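2-hydroxyisocaproyl-CoA dehydratase activator (PDB 4EHU) hydrolyses ATP to drive the transfer of one electron from its dimer-bridging [4Fe-4S] cluster to (R)-2-hydroxyisocaproyl-CoA dehydratase, activating that enzyme for L-leucine fermentation. Local coordinates at residues A105-L110 with S199-I204; D23-E28 with G48-A53; G188-V193 with S220-A225. All coordinates share one frame; numbering follows the deposited sequence.

Contact 1 of 3, residues A105-L110 with S199-I204; sequences AKVLKL and SLVKRI
Val107 of strand 105-110 and Ile204, at the end of helix 182-204, show how a helix packs on a sheet through a few branched side chains. Ile204 can be followed outward. Its CB carries two branches that part company: CG2, anti to the backbone N, lies against Lys109, 3.7 Å from CB and 4.0 Å from CD of that lysine. CG1 takes the other course, anti to the carbonyl carbon (chi1 -82°), and ends in CD1, which meets Val107 twice, at the carbonyl O (3.3 Å) and at the methyl CG1 (3.6 Å). The valine and isoleucine side chains lie alongside and point opposite ways. The second methyl of Val107, CG2, turns to the preceding helical turn and touches Leu200 CB at 3.9 Å and Val201 CG2 at 4.0 Å, so the residue spans one turn of the helix. No hydrogen bond joins the segments; strand 105-110 spends its backbone bonds on strands 96-100 and 116-122. Leu120 of strand 116-122 also touches Ile204, extending the apolar layer. The local axes of strand and helix come within 8.8 Å, at 21°, the near-parallel alignment of an alpha/beta layer, here in the second sheet of the actin-like ATPase fold.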
loop_
_atom_site.group_PDB
_atom_site.type_symbol
_atom_site.label_atom_id
_atom_site.label_comp_id
_atom_site.label_asym_id
_atom_site.label_seq_id
_atom_site.Cartn_x
_atom_site.Cartn_y
_atom_site.Cartn_z
ATOM N N ALA A 105 8.494 -7.558 -5.562
ATOM C CA ALA A 105 8.570 -8.992 -5.766
ATOM C C ALA A 105 8.662 -9.192 -7.251
ATOM O O ALA A 105 7.914 -8.578 -8.024
ATOM C CB ALA A 105 7.329 -9.674 -5.243
ATOM N N LYS A 106 9.626 -10.001 -7.654
ATOM C CA LYS A 106 9.893 -10.234 -9.051
ATOM C C LYS A 106 9.703 -11.691 -9.370
ATOM O O LYS A 106 10.141 -12.561 -8.609
ATOM C CB LYS A 106 11.344 -9.853 -9.362
ATOM C CG LYS A 106 11.629 -8.353 -9.234
ATOM C CD LYS A 106 13.116 -8.099 -9.501
ATOM C CE LYS A 106 13.345 -6.637 -9.910
ATOM N NZ LYS A 106 13.298 -5.708 -8.742
ATOM N N VAL A 107 9.065 -11.974 -10.495
ATOM C CA VAL A 107 8.960 -13.340 -10.961
ATOM C C VAL A 107 9.562 -13.462 -12.345
ATOM O O VAL A 107 9.146 -12.771 -13.292
ATOM C CB VAL A 107 7.507 -13.836 -10.973
ATOM C CG1 VAL A 107 7.454 -15.275 -11.462
ATOM C CG2 VAL A 107 6.913 -13.724 -9.577
ATOM N N LEU A 108 10.568 -14.322 -12.443
ATOM C CA LEU A 108 11.323 -14.505 -13.668
ATOM C C LEU A 108 11.009 -15.865 -14.223
ATOM O O LEU A 108 11.047 -16.885 -13.483
ATOM C CB LEU A 108 12.834 -14.461 -13.377
ATOM C CG LEU A 108 13.484 -13.118 -13.045
ATOM C CD1 LEU A 108 13.018 -12.574 -11.704
ATOM C CD2 LEU A 108 15.025 -13.317 -13.055
ATOM N N LYS A 109 10.732 -15.916 -15.512
ATOM C CA LYS A 109 10.645 -17.182 -16.209
ATOM C C LYS A 109 11.869 -17.288 -17.095
ATOM O O LYS A 109 12.191 -16.363 -17.835
ATOM C CB LYS A 109 9.368 -17.272 -17.053
ATOM C CG LYS A 109 9.316 -18.504 -17.929
ATOM C CD LYS A 109 7.984 -18.625 -18.661
ATOM C CE LYS A 109 7.566 -20.070 -18.843
ATOM N NZ LYS A 109 6.584 -20.497 -17.807
ATOM N N LEU A 110 12.570 -18.410 -17.010
ATOM C CA LEU A 110 13.804 -18.595 -17.767
ATOM C C LEU A 110 13.624 -19.684 -18.811
ATOM O O LEU A 110 12.838 -20.615 -18.609
ATOM C CB LEU A 110 14.941 -19.032 -16.833
ATOM C CG LEU A 110 15.171 -18.147 -15.612
ATOM C CD1 LEU A 110 16.354 -18.688 -14.790
ATOM C CD2 LEU A 110 15.417 -16.703 -16.038
ATOM N N SER A 199 -0.250 -14.888 -7.404
ATOM C CA SER A 199 -1.031 -14.428 -8.536
ATOM C C SER A 199 -0.086 -14.087 -9.699
ATOM O O SER A 199 -0.397 -14.355 -10.863
ATOM C CB SER A 199 -1.864 -13.206 -8.156
ATOM O OG SER A 199 -2.500 -12.647 -9.294
ATOM N N LEU A 200 1.062 -13.497 -9.383
ATOM C CA LEU A 200 2.044 -13.178 -10.428
ATOM C C LEU A 200 2.591 -14.459 -11.037
ATOM O O LEU A 200 2.699 -14.591 -12.260
ATOM C CB LEU A 200 3.232 -12.386 -9.878
ATOM C CG LEU A 200 2.967 -11.054 -9.216
ATOM C CD1 LEU A 200 4.314 -10.450 -8.856
ATOM C CD2 LEU A 200 2.178 -10.144 -10.157
ATOM N N VAL A 201 2.946 -15.419 -10.179
ATOM C CA VAL A 201 3.463 -16.679 -10.668
ATOM C C VAL A 201 2.471 -17.378 -11.585
ATOM O O VAL A 201 2.837 -17.899 -12.631
ATOM C CB VAL A 201 3.787 -17.628 -9.478
ATOM C CG1 VAL A 201 4.219 -18.982 -9.986
ATOM C CG2 VAL A 201 4.862 -17.004 -8.616
ATOM N N LYS A 202 1.202 -17.422 -11.178
ATOM C CA LYS A 202 0.180 -18.076 -11.982
ATOM C C LYS A 202 -0.018 -17.372 -13.331
ATOM O O LYS A 202 -0.248 -18.010 -14.355
ATOM C CB LYS A 202 -1.120 -18.146 -11.181
ATOM C CG LYS A 202 -0.981 -19.089 -9.968
ATOM C CD LYS A 202 -2.263 -19.134 -9.117
ATOM C CE LYS A 202 -2.105 -20.090 -7.937
ATOM N NZ LYS A 202 -3.305 -20.193 -7.057
ATOM N N ARG A 203 0.097 -16.056 -13.332
ATOM C CA ARG A 203 0.014 -15.297 -14.589
ATOM C C ARG A 203 1.133 -15.682 -15.561
ATOM O O ARG A 203 0.895 -15.830 -16.768
ATOM C CB ARG A 203 0.002 -13.794 -14.286
ATOM C CG ARG A 203 -1.334 -13.274 -13.751
ATOM C CD ARG A 203 -1.213 -11.855 -13.173
ATOM N NE ARG A 203 -0.821 -10.877 -14.189
ATOM C CZ ARG A 203 -0.354 -9.657 -13.924
ATOM N NH1 ARG A 203 -0.017 -8.835 -14.919
ATOM N NH2 ARG A 203 -0.217 -9.258 -12.668
ATOM N N ILE A 204 2.349 -15.853 -15.052
ATOM C CA ILE A 204 3.488 -16.209 -15.895
ATOM C C ILE A 204 3.459 -17.682 -16.271
ATOM O O ILE A 204 4.069 -18.092 -17.263
ATOM C CB ILE A 204 4.811 -15.896 -15.191
ATOM C CG1 ILE A 204 5.146 -14.417 -15.357
ATOM C CG2 ILE A 204 5.939 -16.713 -15.786
ATOM C CD1 ILE A 204 6.420 -13.996 -14.685
#

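Contact 2 of 3, residues D23-E28 with G48-A53; sequences DIVASE and GKTGLA
Ala26 and Thr50 mark the closest backbone approach, with CA atoms 6.8 Å apart, where the outermost strand 23-30 passes the C-terminal end of helix 38-50. The strand carries a classic beta bulge here, Val25 and Ala26 both facing Ile17, and the helix gives way at Gly51, whose phi is positive (71°). Methyl meets methyl at the centre: Ala26 CB and Thr50 CG2 lie 3.3 Å apart, tighter than usual carbon packing. Thr50 holds OG1 between its backbone N and carbonyl carbon (chi1 64°), where it accepts from Leu52 N at 3.0 Å in an ST turn and itself donates to Leu46 O of its own helix. Lys49, extended beyond CG, reaches Ser27 and Glu28, the next two residues of the strand. Its NZ donates to Ser27 O at 2.7 Å, approaching nearly along the C=O axis (177°), and forms a salt bridge with Glu28 OE1 at 2.9 Å, though as a hydrogen bond this is weak. Glu28 bends at chi2 and crosses the lysine at about a right angle. One ammonium thus grips a backbone carbonyl and a carboxylate from successive residues; the carboxylate probably offsets its charge, while the carbonyl gives it a second, neutral partner.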
loop_
_atom_site.group_PDB
_atom_site.type_symbol
_atom_site.label_atom_id
_atom_site.label_comp_id
_atom_site.label_asym_id
_atom_site.label_seq_id
_atom_site.Cartn_x
_atom_site.Cartn_y
_atom_site.Cartn_z
ATOM N N ASP A 23 34.137 -20.999 -5.709
ATOM C CA ASP A 23 33.987 -21.155 -4.268
ATOM C C ASP A 23 33.697 -19.844 -3.541
ATOM O O ASP A 23 34.500 -18.917 -3.568
ATOM C CB ASP A 23 35.247 -21.805 -3.680
ATOM C CG ASP A 23 35.403 -23.262 -4.095
ATOM O OD1 ASP A 23 34.406 -24.023 -4.036
ATOM O OD2 ASP A 23 36.523 -23.647 -4.487
ATOM N N ILE A 24 32.543 -19.778 -2.884
ATOM C CA ILE A 24 32.210 -18.640 -2.039
ATOM C C ILE A 24 33.096 -18.671 -0.805
ATOM O O ILE A 24 32.965 -19.568 0.025
ATOM C CB ILE A 24 30.741 -18.688 -1.579
ATOM C CG1 ILE A 24 29.794 -18.678 -2.783
ATOM C CG2 ILE A 24 30.432 -17.511 -0.664
ATOM C CD1 ILE A 24 28.320 -18.759 -2.407
ATOM N N VAL A 25 34.007 -17.709 -0.684
ATOM C CA VAL A 25 34.910 -17.669 0.464
ATOM C C VAL A 25 34.430 -16.665 1.512
ATOM O O VAL A 25 34.942 -16.631 2.630
ATOM C CB VAL A 25 36.382 -17.371 0.055
ATOM C CG1 VAL A 25 36.927 -18.499 -0.819
ATOM C CG2 VAL A 25 36.511 -16.019 -0.655
ATOM N N ALA A 26 33.429 -15.863 1.159
ATOM C CA ALA A 26 32.882 -14.888 2.094
ATOM C C ALA A 26 31.551 -14.347 1.596
ATOM O O ALA A 26 31.312 -14.222 0.391
ATOM C CB ALA A 26 33.866 -13.740 2.319
ATOM N N SER A 27 30.672 -14.041 2.539
ATOM C CA SER A 27 29.412 -13.404 2.217
ATOM C C SER A 27 28.986 -12.580 3.413
ATOM O O SER A 27 29.434 -12.812 4.530
ATOM C CB SER A 27 28.359 -14.446 1.892
ATOM O OG SER A 27 28.064 -15.226 3.042
ATOM N N GLU A 28 28.131 -11.601 3.187
ATOM C CA GLU A 28 27.736 -10.729 4.270
ATOM C C GLU A 28 26.477 -9.999 3.879
ATOM O O GLU A 28 26.334 -9.546 2.741
ATOM C CB GLU A 28 28.855 -9.734 4.590
ATOM C CG GLU A 28 28.565 -8.824 5.774
ATOM C CD GLU A 28 28.416 -9.585 7.078
ATOM O OE1 GLU A 28 28.991 -10.689 7.195
ATOM O OE2 GLU A 28 27.719 -9.083 7.985
ATOM N N GLY A 48 37.356 -8.085 6.345
ATOM C CA GLY A 48 37.750 -8.540 7.664
ATOM C C GLY A 48 37.784 -10.055 7.739
ATOM O O GLY A 48 38.728 -10.643 8.270
ATOM N N LYS A 49 36.753 -10.687 7.196
ATOM C CA LYS A 49 36.644 -12.140 7.215
ATOM C C LYS A 49 37.781 -12.788 6.445
ATOM O O LYS A 49 38.392 -13.749 6.909
ATOM C CB LYS A 49 35.325 -12.590 6.584
ATOM C CG LYS A 49 34.071 -12.182 7.328
ATOM C CD LYS A 49 32.858 -12.840 6.695
ATOM C CE LYS A 49 31.555 -12.213 7.159
ATOM N NZ LYS A 49 30.435 -13.183 7.050
ATOM N N THR A 50 38.051 -12.261 5.255
ATOM C CA THR A 50 38.967 -12.904 4.321
ATOM C C THR A 50 40.409 -12.446 4.503
ATOM O O THR A 50 41.338 -13.115 4.053
ATOM C CB THR A 50 38.566 -12.605 2.871
ATOM O OG1 THR A 50 38.697 -11.202 2.624
ATOM C CG2 THR A 50 37.124 -13.041 2.603
ATOM N N GLY A 51 40.592 -11.302 5.152
ATOM C CA GLY A 51 41.906 -10.699 5.264
ATOM C C GLY A 51 42.365 -10.140 3.932
ATOM O O GLY A 51 43.547 -9.856 3.738
ATOM N N LEU A 52 41.424 -9.985 3.008
ATOM C CA LEU A 52 41.725 -9.435 1.694
ATOM C C LEU A 52 41.546 -7.920 1.702
ATOM O O LEU A 52 40.961 -7.360 2.629
ATOM C CB LEU A 52 40.815 -10.065 0.632
ATOM C CG LEU A 52 41.011 -11.564 0.372
ATOM C CD1 LEU A 52 39.854 -12.138 -0.456
ATOM C CD2 LEU A 52 42.355 -11.816 -0.311
ATOM N N ALA A 53 42.066 -7.264 0.672
ATOM C CA ALA A 53 41.877 -5.832 0.491
ATOM C C ALA A 53 41.394 -5.573 -0.928
ATOM O O ALA A 53 41.424 -6.468 -1.769
ATOM C CB ALA A 53 43.170 -5.088 0.756
#

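Contact 3 of 3, residues G188-V193 with S220-A225; sequences GIHTSV and SGIVRA. With ACT (acetate ion), chain I.
His190 and Ile222 bring their CA atoms within 5.4 Å where helices 182-204 and 220-230 cross, the local axes 8.7 Å apart at -56°. The imidazole lies against the first turn of the second helix, one face over its backbone: Ile222 N sits 4.1 Å above the ring centre, and ND1 approaches Gly221 CA at 3.6 Å. Gly221 has no side chain, and the ring packs directly on its CA. On the same face, at the CD2 corner, Ile222 CD1 comes to 3.6 Å from CD2. CG1 of Ile222 is set anti to the carbonyl carbon (chi1 -69°), and a further turn at chi2 (-71°) places the methyl CD1, which also meets Val193 CB at 3.7 Å. In the actin-like fold of this ATPase, the crossing joins two helices of the lobe that holds the second sheet; helix 220-230 opens with Asn219 OD1 accepting from Ile222 N. Ala225 CB rests against His190 O (4.0 Å). A water donates to Gly221 O and to O of an acetate, probably from the crystallisation liquor, and also pairs with His190 ND1. The acetate lies at the edge of the Arg224 guanidinium, in its plane, NH2 bonding to its O at 2.9 Å and NE to both oxygens, while Ser220 O and Gly221 CA lie above one guanidinium face, offset toward its rim. Arg224 NH2 also donates to Gly148 O.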
loop_
_atom_site.group_PDB
_atom_site.type_symbol
_atom_site.label_atom_id
_atom_site.label_comp_id
_atom_site.label_asym_id
_atom_site.label_seq_id
_atom_site.Cartn_x
_atom_site.Cartn_y
_atom_site.Cartn_z
ATOM N N GLY A 188 -1.885 -16.067 8.828
ATOM C CA GLY A 188 -2.735 -15.243 7.969
ATOM C C GLY A 188 -1.922 -14.201 7.233
ATOM O O GLY A 188 -2.166 -13.951 6.070
ATOM N N ILE A 189 -0.974 -13.589 7.932
ATOM C CA ILE A 189 -0.063 -12.610 7.333
ATOM C C ILE A 189 0.739 -13.254 6.184
ATOM O O ILE A 189 0.899 -12.669 5.122
ATOM C CB ILE A 189 0.877 -12.066 8.429
ATOM C CG1 ILE A 189 0.130 -11.023 9.286
ATOM C CG2 ILE A 189 2.161 -11.494 7.822
ATOM C CD1 ILE A 189 0.841 -10.761 10.630
ATOM N N HIS A 190 1.204 -14.487 6.386
ATOM C CA HIS A 190 1.942 -15.187 5.361
ATOM C C HIS A 190 1.067 -15.501 4.169
ATOM O O HIS A 190 1.489 -15.379 3.020
ATOM C CB HIS A 190 2.550 -16.466 5.933
ATOM C CG HIS A 190 3.648 -16.213 6.903
ATOM N ND1 HIS A 190 4.079 -17.169 7.798
ATOM C CD2 HIS A 190 4.445 -15.137 7.081
ATOM C CE1 HIS A 190 5.064 -16.666 8.523
ATOM N NE2 HIS A 190 5.302 -15.436 8.108
ATOM N N THR A 191 -0.164 -15.891 4.432
ATOM C CA THR A 191 -1.059 -16.215 3.353
ATOM C C THR A 191 -1.346 -14.952 2.524
ATOM O O THR A 191 -1.391 -15.025 1.316
ATOM C CB THR A 191 -2.348 -16.828 3.900
ATOM O OG1 THR A 191 -2.029 -18.137 4.379
ATOM C CG2 THR A 191 -3.424 -16.912 2.792
ATOM N N SER A 192 -1.484 -13.804 3.174
ATOM C CA SER A 192 -1.648 -12.541 2.429
ATOM C C SER A 192 -0.528 -12.324 1.413
ATOM O O SER A 192 -0.782 -12.030 0.244
ATOM C CB SER A 192 -1.689 -11.366 3.396
ATOM O OG SER A 192 -2.898 -11.386 4.128
ATOM N N VAL A 193 0.716 -12.483 1.850
ATOM C CA VAL A 193 1.851 -12.228 0.965
ATOM C C VAL A 193 1.827 -13.265 -0.149
ATOM O O VAL A 193 1.969 -12.933 -1.328
ATOM C CB VAL A 193 3.163 -12.318 1.740
ATOM C CG1 VAL A 193 4.383 -12.362 0.769
ATOM C CG2 VAL A 193 3.246 -11.151 2.720
ATOM N N SER A 220 10.472 -19.334 6.446
ATOM C CA SER A 220 9.988 -20.643 6.015
ATOM C C SER A 220 8.483 -20.651 5.902
ATOM O O SER A 220 7.945 -21.428 5.134
ATOM C CB SER A 220 10.429 -21.733 6.996
ATOM O OG SER A 220 9.827 -21.512 8.254
ATOM N N GLY A 221 7.813 -19.775 6.649
ATOM C CA GLY A 221 6.363 -19.654 6.574
ATOM C C GLY A 221 5.901 -19.135 5.235
ATOM O O GLY A 221 4.872 -19.551 4.705
ATOM N N ILE A 222 6.650 -18.179 4.682
ATOM C CA ILE A 222 6.328 -17.658 3.357
ATOM C C ILE A 222 6.593 -18.725 2.301
ATOM O O ILE A 222 5.793 -18.895 1.380
ATOM C CB ILE A 222 7.139 -16.406 3.039
ATOM C CG1 ILE A 222 6.682 -15.245 3.938
ATOM C CG2 ILE A 222 6.997 -16.061 1.542
ATOM C CD1 ILE A 222 5.280 -14.670 3.601
ATOM N N VAL A 223 7.694 -19.452 2.425
ATOM C CA VAL A 223 7.983 -20.516 1.477
ATOM C C VAL A 223 6.851 -21.564 1.502
ATOM O O VAL A 223 6.340 -21.942 0.446
ATOM C CB VAL A 223 9.337 -21.162 1.743
ATOM C CG1 VAL A 223 9.568 -22.332 0.771
ATOM C CG2 VAL A 223 10.446 -20.089 1.587
ATOM N N ARG A 224 6.445 -22.003 2.691
ATOM C CA ARG A 224 5.383 -23.014 2.784
ATOM C C ARG A 224 4.064 -22.493 2.201
ATOM O O ARG A 224 3.378 -23.215 1.473
ATOM C CB ARG A 224 5.161 -23.444 4.236
ATOM C CG ARG A 224 6.284 -24.295 4.782
ATOM C CD ARG A 224 5.920 -24.860 6.159
ATOM N NE ARG A 224 5.601 -23.825 7.138
ATOM C CZ ARG A 224 6.496 -23.192 7.898
ATOM N NH1 ARG A 224 7.782 -23.496 7.806
ATOM N NH2 ARG A 224 6.089 -22.261 8.759
ATOM N N ALA A 225 3.702 -21.250 2.518
ATOM C CA ALA A 225 2.456 -20.677 2.012
ATOM C C ALA A 225 2.511 -20.539 0.494
ATOM O O ALA A 225 1.516 -20.793 -0.194
ATOM C CB ALA A 225 2.196 -19.336 2.662
HETATM C C ACT I . 2.397 -22.690 8.294
HETATM O O ACT I . 3.287 -21.811 8.194
HETATM O OXT ACT I . 2.763 -23.896 8.259
HETATM C CH3 ACT I . 0.954 -22.315 8.476
HETATM O O HOH W 1 2.691 -19.691 6.705
#

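Contacts 1 and 3 share helix 182-204: its C-terminal end packs on strand 105-110, while its earlier turns meet helix 220-230. Their centres are 17 Å apart and their nearest atoms about 7 Å, without touching, and their segments alternate along the chain. Contact 2 belongs to the first sheet, on the opposite side of the chain's centre, its centre 33 Å from each of the other two centres. The nucleotide lies among them: the ATP analogue is about 8 Å from the side chain of Ala105, about 7 Å from that of Ile222 and about 12 Å from that of Glu28. The iron-sulfur cluster lies about 11 Å from the side chain of Val193 in contact 3.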